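Local coordinates for glycosyl hydrolases family 2, sugar binding domain protein (Bacteroides uniformis str. 3978 T3 ii, PDB 6D1P), which probably hydrolyses O-glycosidic bonds as a gut-bacterial beta-glucuronidase of glycoside hydrolase family 2, at residues A[177-189]-A[581-595]. Sequence-based numbering, arbitrary orientation.
Sequences IPSDMSDFNLYGG and FSTPLRPDNPIPYVN. With K (potassium ion), chain K.
Asp183 reaches from the 177-189 loop of the sugar-binding domain into the 581-595 hairpin of the TIM-barrel domain. Its CB rests against Leu585 CD1 at 3.9 Å. With CG anti to the backbone N (chi1 -170°), the carboxylate is carried in between Thr583 and Asn595. OD1 accepts from Thr583 OG1 at 2.7 Å, met from well above the carboxylate plane, and water 3 weakly links the same oxygen to Arg586 NH1. OD2 takes Asn595 ND2 on its syn side at 2.9 Å, a bent bond (130°) with the two planar groups 49° apart. Thr583 OG1 also accepts from Leu585 N at 3.2 Å, closing an ST turn that presents the hydroxyl to Asp183. The backbone O of Asp183 lies in plane at the edge of the Phe581 ring, 3.1 Å from CE2. Leu585 CD1 packs on Met181 O and Ser182 O, both at 3.4 Å, while water 4 bridges Asn185 N and Ser582 O. Pro178 O binds a potassium ion with Asp173 and Met176. Arg586 NH2 is hydrogen-bonded to Gly56 O of the second subunit. One carboxylate thus joins loop to hairpin by two side-chain hydrogen bonds, one to each oxygen, from both arms of the hairpin.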
# COMPACT_ATOMS: atom_id res chain seq x y z
N ILE A 177 -1.22 -10.55 20.64
CA ILE A 177 -0.16 -11.54 20.41
C ILE A 177 -0.40 -12.12 19.02
O ILE A 177 -1.57 -12.18 18.59
CB ILE A 177 -0.13 -12.64 21.49
CG1 ILE A 177 -1.49 -13.34 21.63
CG2 ILE A 177 0.30 -12.09 22.85
CD1 ILE A 177 -1.38 -14.65 22.41
N PRO A 178 0.64 -12.54 18.27
CA PRO A 178 2.06 -12.47 18.64
C PRO A 178 2.66 -11.10 18.45
O PRO A 178 2.07 -10.24 17.80
CB PRO A 178 2.72 -13.44 17.66
CG PRO A 178 1.91 -13.24 16.40
CD PRO A 178 0.48 -13.13 16.92
N SER A 179 3.87 -10.92 18.95
CA SER A 179 4.55 -9.65 18.86
C SER A 179 5.13 -9.43 17.48
O SER A 179 5.66 -10.35 16.85
CB SER A 179 5.68 -9.59 19.87
OG SER A 179 6.63 -8.63 19.47
N ASP A 180 5.10 -8.16 17.05
CA ASP A 180 5.76 -7.87 15.78
C ASP A 180 7.28 -7.99 15.86
O ASP A 180 7.96 -7.83 14.84
CB ASP A 180 5.37 -6.47 15.28
CG ASP A 180 4.02 -6.46 14.57
OD1 ASP A 180 3.93 -7.01 13.44
OD2 ASP A 180 3.06 -5.93 15.14
N MET A 181 7.84 -8.25 17.03
CA MET A 181 9.25 -8.62 17.06
C MET A 181 9.49 -10.05 16.59
O MET A 181 10.65 -10.44 16.42
CB MET A 181 9.79 -8.40 18.47
CG MET A 181 9.58 -6.98 18.98
SD MET A 181 10.32 -6.67 20.59
CE MET A 181 12.06 -6.71 20.14
N SER A 182 8.43 -10.83 16.36
CA SER A 182 8.55 -12.21 15.92
C SER A 182 9.24 -12.30 14.56
O SER A 182 9.12 -11.41 13.72
CB SER A 182 7.18 -12.87 15.82
OG SER A 182 6.59 -13.02 17.10
N ASP A 183 9.94 -13.42 14.36
CA ASP A 183 10.65 -13.72 13.12
C ASP A 183 9.75 -14.40 12.07
O ASP A 183 10.15 -15.36 11.39
CB ASP A 183 11.88 -14.56 13.46
CG ASP A 183 12.83 -14.74 12.29
OD1 ASP A 183 13.07 -13.78 11.53
OD2 ASP A 183 13.37 -15.87 12.15
N PHE A 184 8.51 -13.93 11.94
CA PHE A 184 7.61 -14.36 10.88
C PHE A 184 6.61 -13.23 10.64
O PHE A 184 6.50 -12.30 11.44
CB PHE A 184 6.91 -15.68 11.23
CG PHE A 184 6.05 -15.62 12.48
CD1 PHE A 184 6.61 -15.84 13.74
CD2 PHE A 184 4.69 -15.39 12.39
CE1 PHE A 184 5.83 -15.80 14.90
CE2 PHE A 184 3.89 -15.35 13.54
CZ PHE A 184 4.47 -15.56 14.81
N ASN A 185 5.91 -13.29 9.50
CA ASN A 185 4.91 -12.26 9.21
C ASN A 185 3.64 -12.55 9.99
O ASN A 185 3.24 -13.71 10.13
CB ASN A 185 4.56 -12.20 7.72
CG ASN A 185 5.76 -11.87 6.84
OD1 ASN A 185 6.27 -12.74 6.11
ND2 ASN A 185 6.21 -10.62 6.88
N LEU A 186 3.02 -11.48 10.51
CA LEU A 186 1.64 -11.52 11.02
C LEU A 186 0.75 -11.27 9.81
O LEU A 186 0.37 -10.14 9.50
CB LEU A 186 1.40 -10.49 12.11
CG LEU A 186 1.79 -10.79 13.58
CD1 LEU A 186 3.23 -11.25 13.73
CD2 LEU A 186 1.52 -9.57 14.48
N TYR A 187 0.41 -12.37 9.13
CA TYR A 187 -0.29 -12.31 7.85
C TYR A 187 -1.71 -11.78 8.01
O TYR A 187 -2.35 -11.94 9.04
CB TYR A 187 -0.31 -13.71 7.23
CG TYR A 187 0.95 -14.08 6.50
CD1 TYR A 187 1.48 -13.25 5.53
CD2 TYR A 187 1.63 -15.27 6.79
CE1 TYR A 187 2.63 -13.58 4.83
CE2 TYR A 187 2.79 -15.63 6.09
CZ TYR A 187 3.29 -14.77 5.12
OH TYR A 187 4.43 -15.07 4.41
N GLY A 188 -2.22 -11.17 6.95
CA GLY A 188 -3.58 -10.65 6.92
C GLY A 188 -4.43 -11.38 5.90
O GLY A 188 -3.94 -11.86 4.88
N GLY A 189 -5.74 -11.46 6.19
CA GLY A 189 -6.74 -11.89 5.24
C GLY A 189 -7.36 -13.23 5.60
O GLY A 189 -7.09 -13.81 6.66
N PHE A 581 11.04 -19.65 4.69
CA PHE A 581 9.79 -18.94 4.86
C PHE A 581 10.07 -17.45 5.00
O PHE A 581 11.19 -17.04 5.32
CB PHE A 581 9.03 -19.46 6.09
CG PHE A 581 9.68 -19.09 7.38
CD1 PHE A 581 10.67 -19.89 7.92
CD2 PHE A 581 9.32 -17.90 8.05
CE1 PHE A 581 11.29 -19.54 9.11
CE2 PHE A 581 9.94 -17.56 9.23
CZ PHE A 581 10.92 -18.38 9.77
N SER A 582 9.05 -16.65 4.74
CA SER A 582 9.23 -15.20 4.77
C SER A 582 9.23 -14.67 6.20
O SER A 582 8.42 -15.09 7.04
CB SER A 582 8.14 -14.50 3.98
OG SER A 582 8.27 -13.08 4.09
N THR A 583 10.12 -13.71 6.46
CA THR A 583 10.15 -13.04 7.73
C THR A 583 10.37 -11.56 7.49
O THR A 583 11.18 -11.19 6.62
CB THR A 583 11.26 -13.58 8.64
OG1 THR A 583 11.38 -12.70 9.77
CG2 THR A 583 12.57 -13.64 7.90
N PRO A 584 9.69 -10.69 8.24
CA PRO A 584 9.85 -9.25 8.01
C PRO A 584 11.16 -8.72 8.53
O PRO A 584 11.52 -7.58 8.22
CB PRO A 584 8.66 -8.63 8.76
CG PRO A 584 8.38 -9.61 9.87
CD PRO A 584 8.74 -10.97 9.33
N LEU A 585 11.88 -9.53 9.32
CA LEU A 585 13.03 -9.07 10.10
C LEU A 585 14.34 -9.09 9.33
O LEU A 585 15.32 -8.51 9.80
CB LEU A 585 13.19 -9.93 11.35
CG LEU A 585 12.00 -10.01 12.29
CD1 LEU A 585 12.45 -10.67 13.55
CD2 LEU A 585 11.39 -8.61 12.57
N ARG A 586 14.39 -9.74 8.17
CA ARG A 586 15.65 -9.94 7.46
C ARG A 586 15.59 -9.29 6.08
O ARG A 586 15.60 -10.00 5.06
CB ARG A 586 15.95 -11.43 7.35
CG ARG A 586 16.03 -12.17 8.69
CD ARG A 586 17.43 -12.20 9.27
NE ARG A 586 17.90 -10.87 9.68
CZ ARG A 586 17.68 -10.33 10.88
NH1 ARG A 586 17.00 -10.99 11.80
NH2 ARG A 586 18.14 -9.11 11.16
N PRO A 587 15.58 -7.95 6.00
CA PRO A 587 15.60 -7.30 4.68
C PRO A 587 16.83 -7.64 3.86
O PRO A 587 16.78 -7.62 2.62
CB PRO A 587 15.55 -5.81 5.02
CG PRO A 587 16.15 -5.75 6.40
CD PRO A 587 15.58 -6.96 7.08
N ASP A 588 17.95 -7.97 4.50
CA ASP A 588 19.21 -8.10 3.79
C ASP A 588 19.68 -9.55 3.67
O ASP A 588 20.84 -9.77 3.31
CB ASP A 588 20.29 -7.27 4.50
CG ASP A 588 19.93 -5.77 4.58
OD1 ASP A 588 19.60 -5.18 3.52
OD2 ASP A 588 19.98 -5.20 5.70
N ASN A 589 18.82 -10.53 3.96
CA ASN A 589 19.23 -11.92 3.79
C ASN A 589 19.54 -12.19 2.32
O ASN A 589 19.02 -11.50 1.43
CB ASN A 589 18.14 -12.89 4.25
CG ASN A 589 18.35 -13.35 5.67
OD1 ASN A 589 19.20 -12.82 6.38
ND2 ASN A 589 17.57 -14.34 6.10
N PRO A 590 20.40 -13.16 2.02
CA PRO A 590 20.70 -13.48 0.61
C PRO A 590 19.46 -13.58 -0.27
O PRO A 590 19.50 -13.17 -1.43
CB PRO A 590 21.45 -14.82 0.72
CG PRO A 590 22.08 -14.78 2.04
CD PRO A 590 21.14 -14.04 2.96
N ILE A 591 18.36 -14.13 0.24
CA ILE A 591 17.04 -13.89 -0.34
C ILE A 591 16.32 -12.91 0.58
O ILE A 591 15.99 -13.27 1.73
CB ILE A 591 16.25 -15.18 -0.53
CG1 ILE A 591 16.97 -16.08 -1.55
CG2 ILE A 591 14.84 -14.85 -1.05
CD1 ILE A 591 16.30 -17.41 -1.78
N PRO A 592 16.10 -11.66 0.17
CA PRO A 592 15.56 -10.65 1.09
C PRO A 592 14.25 -11.12 1.72
O PRO A 592 13.42 -11.75 1.07
CB PRO A 592 15.36 -9.44 0.18
CG PRO A 592 16.42 -9.59 -0.86
CD PRO A 592 16.47 -11.07 -1.13
N TYR A 593 14.12 -10.87 3.01
CA TYR A 593 12.90 -11.20 3.75
C TYR A 593 12.58 -12.71 3.77
O TYR A 593 11.42 -13.10 4.01
CB TYR A 593 11.72 -10.40 3.20
CG TYR A 593 11.86 -8.90 3.36
CD1 TYR A 593 11.81 -8.32 4.63
CD2 TYR A 593 12.04 -8.05 2.26
CE1 TYR A 593 11.92 -6.93 4.81
CE2 TYR A 593 12.16 -6.65 2.42
CZ TYR A 593 12.10 -6.11 3.71
OH TYR A 593 12.20 -4.75 3.91
N VAL A 594 13.56 -13.58 3.55
CA VAL A 594 13.33 -15.02 3.66
C VAL A 594 14.27 -15.58 4.71
O VAL A 594 15.49 -15.34 4.67
CB VAL A 594 13.48 -15.74 2.31
CG1 VAL A 594 13.42 -17.28 2.51
CG2 VAL A 594 12.36 -15.32 1.41
N ASN A 595 13.71 -16.25 5.70
CA ASN A 595 14.51 -17.04 6.63
C ASN A 595 14.93 -18.30 5.88
O ASN A 595 14.09 -19.09 5.46
CB ASN A 595 13.67 -17.34 7.87
CG ASN A 595 14.43 -18.14 8.92
OD1 ASN A 595 15.01 -19.19 8.65
ND2 ASN A 595 14.40 -17.63 10.15
K K K . 1.33 -7.78 18.00
O HOH W 1 3.88 -6.06 18.82
O HOH W 2 0.79 -6.50 15.77
O HOH W 3 15.47 -13.03 12.84
O HOH W 4 5.85 -15.48 7.63